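Local coordinates for protein 273aa long hypothetical dTDP-4-dehydrorhamnose reductase (PDB 2GGS) that probably acts as a dTDP-4-dehydrorhamnose reductase, an NADPH-binding oxidoreductase with a Rossmann-type fold, at residues A[175-180]-A[212-217]. Residues are numbered along the deposited sequence; the frame is centred on the assembly and turned at random.
Sequences FAFKGY and ISRFEL
Arg-214, the first residue of helix 214-224, lays its side chain beside that of Phe-177, the two pointing the same way. Its CB lies 3.3 Å from Phe-177 O and also touches the methyl of Ala-176. CG stays near that same carbonyl, and the chain then bends at chi2 (84°), which sets CD 3.5 Å from Gly-179 O. Farther out, the guanidinium presents one face to the ring edge of Phe-177; Phe-177 CD2 lies over the centre of the guanidinium, 4.0 Å from Arg-214 CZ, and the two planes are 88° apart. At the tip, NH1 comes within 3.0 Å of Tyr-180 O, while Tyr-181 adds a cation-pi contact from outside the two segments. Just before the helix, strand 212-213 pairs with 180-181 in a small two-stranded antiparallel sheet, apart from the parallel Rossmann sheet and in what is probably the substrate-binding part, as in other extended short-chain dehydrogenases. Here Tyr-180 and Ser-213 form a non-hydrogen-bonded pair, and CE2 of the tyrosine rests 3.8 Å from the serine CB. Ser-213 is the N-cap of the helix, its OG accepting from Glu-216 N. An alanine in place of Arg-214 would probably leave a gap beside the Phe-177 ring edge and deprive Tyr-181 of its cationic partner. The backbone adds a hydrogen bond from Arg-214 N to Gly-179 O (3.2 Å), and a water bridges Phe-177 O to Phe-215 N, donating to the carbonyl at 2.7 Å.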
loop_
_atom_site.group_PDB
_atom_site.type_symbol
_atom_site.label_atom_id
_atom_site.label_comp_id
_atom_site.label_asym_id
_atom_site.label_seq_id
_atom_site.Cartn_x
_atom_site.Cartn_y
_atom_site.Cartn_z
ATOM N N PHE A 175 20.680 8.598 -3.138
ATOM C CA PHE A 175 20.431 9.588 -2.102
ATOM C C PHE A 175 19.332 9.117 -1.153
ATOM O O PHE A 175 18.165 9.031 -1.522
ATOM C CB PHE A 175 20.121 10.942 -2.756
ATOM C CG PHE A 175 21.270 11.463 -3.562
ATOM C CD1 PHE A 175 22.326 12.112 -2.926
ATOM C CD2 PHE A 175 21.350 11.216 -4.919
ATOM C CE1 PHE A 175 23.416 12.561 -3.654
ATOM C CE2 PHE A 175 22.442 11.659 -5.662
ATOM C CZ PHE A 175 23.479 12.325 -5.023
ATOM N N ALA A 176 19.723 8.754 0.060
ATOM C CA ALA A 176 18.794 8.127 0.980
ATOM C C ALA A 176 18.281 9.143 1.962
ATOM O O ALA A 176 19.026 9.725 2.747
ATOM C CB ALA A 176 19.436 6.905 1.710
ATOM N N PHE A 177 16.967 9.359 1.907
ATOM C CA PHE A 177 16.300 10.223 2.849
ATOM C C PHE A 177 16.644 9.857 4.292
ATOM O O PHE A 177 16.543 8.693 4.684
ATOM C CB PHE A 177 14.780 10.142 2.622
ATOM C CG PHE A 177 13.963 10.975 3.575
ATOM C CD1 PHE A 177 14.133 12.365 3.644
ATOM C CD2 PHE A 177 12.979 10.380 4.378
ATOM C CE1 PHE A 177 13.363 13.153 4.515
ATOM C CE2 PHE A 177 12.196 11.155 5.267
ATOM C CZ PHE A 177 12.380 12.558 5.320
ATOM N N LYS A 178 17.044 10.859 5.069
ATOM C CA LYS A 178 17.203 10.694 6.515
ATOM C C LYS A 178 15.842 10.593 7.187
ATOM O O LYS A 178 15.208 11.614 7.473
ATOM C CB LYS A 178 18.016 11.845 7.128
ATOM C CG LYS A 178 18.374 11.664 8.620
ATOM C CD LYS A 178 19.198 12.865 9.117
ATOM C CE LYS A 178 19.276 12.977 10.613
ATOM N NZ LYS A 178 19.778 14.352 10.936
ATOM N N GLY A 179 15.421 9.357 7.449
ATOM C CA GLY A 179 14.161 9.096 8.133
ATOM C C GLY A 179 13.867 7.611 8.107
ATOM O O GLY A 179 14.577 6.847 7.433
ATOM N N TYR A 180 12.805 7.226 8.808
ATOM C CA TYR A 180 12.507 5.816 9.157
ATOM C C TYR A 180 11.207 5.521 8.439
ATOM O O TYR A 180 10.292 6.360 8.465
ATOM C CB TYR A 180 12.438 5.630 10.637
ATOM C CG TYR A 180 13.771 5.970 11.290
ATOM C CD1 TYR A 180 14.075 7.280 11.581
ATOM C CD2 TYR A 180 14.700 4.968 11.599
ATOM C CE1 TYR A 180 15.269 7.623 12.142
ATOM C CE2 TYR A 180 15.949 5.299 12.197
ATOM C CZ TYR A 180 16.202 6.636 12.464
ATOM O OH TYR A 180 17.390 7.030 13.064
ATOM N N ILE A 212 13.094 0.823 10.064
ATOM C CA ILE A 212 14.445 0.912 9.527
ATOM C C ILE A 212 14.631 2.248 8.833
ATOM O O ILE A 212 13.666 2.839 8.349
ATOM C CB ILE A 212 14.731 -0.277 8.534
ATOM C CG1 ILE A 212 16.234 -0.485 8.269
ATOM C CG2 ILE A 212 13.961 -0.063 7.205
ATOM C CD1 ILE A 212 16.555 -1.726 7.399
ATOM N N SER A 213 15.872 2.745 8.820
ATOM C CA SER A 213 16.168 3.976 8.102
ATOM C C SER A 213 16.395 3.659 6.625
ATOM O O SER A 213 16.802 2.540 6.266
ATOM C CB SER A 213 17.396 4.692 8.734
ATOM O OG SER A 213 18.610 4.013 8.423
ATOM N N ARG A 214 16.163 4.642 5.745
ATOM C CA ARG A 214 16.452 4.388 4.336
ATOM C C ARG A 214 17.928 4.088 4.116
ATOM O O ARG A 214 18.287 3.269 3.270
ATOM C CB ARG A 214 16.063 5.610 3.495
ATOM C CG ARG A 214 14.582 5.632 3.095
ATOM C CD ARG A 214 13.710 6.194 4.135
ATOM N NE ARG A 214 12.341 6.450 3.640
ATOM C CZ ARG A 214 11.321 6.794 4.413
ATOM N NH1 ARG A 214 11.472 6.907 5.730
ATOM N NH2 ARG A 214 10.132 7.016 3.864
ATOM N N PHE A 215 18.773 4.780 4.881
ATOM C CA PHE A 215 20.230 4.647 4.758
ATOM C C PHE A 215 20.648 3.219 5.079
ATOM O O PHE A 215 21.356 2.571 4.296
ATOM C CB PHE A 215 20.918 5.640 5.697
ATOM C CG PHE A 215 22.432 5.736 5.505
ATOM C CD1 PHE A 215 22.970 6.081 4.267
ATOM C CD2 PHE A 215 23.288 5.531 6.578
ATOM C CE1 PHE A 215 24.370 6.181 4.064
ATOM C CE2 PHE A 215 24.689 5.629 6.405
ATOM C CZ PHE A 215 25.217 5.977 5.134
ATOM N N GLU A 216 20.187 2.707 6.215
ATOM C CA GLU A 216 20.614 1.361 6.570
ATOM C C GLU A 216 20.075 0.393 5.519
ATOM O O GLU A 216 20.777 -0.521 5.089
ATOM C CB GLU A 216 20.180 0.943 7.976
ATOM C CG GLU A 216 20.615 -0.504 8.262
ATOM C CD GLU A 216 20.123 -1.110 9.566
ATOM O OE1 GLU A 216 19.128 -0.623 10.136
ATOM O OE2 GLU A 216 20.743 -2.135 9.995
ATOM N N LEU A 217 18.820 0.604 5.097
ATOM C CA LEU A 217 18.218 -0.313 4.131
ATOM C C LEU A 217 19.013 -0.357 2.831
ATOM O O LEU A 217 19.286 -1.433 2.305
ATOM C CB LEU A 217 16.750 0.061 3.860
ATOM C CG LEU A 217 15.981 -0.798 2.850
ATOM C CD1 LEU A 217 16.065 -2.275 3.214
ATOM C CD2 LEU A 217 14.539 -0.360 2.814
HETATM O O HOH W 1 18.094 7.255 6.371
#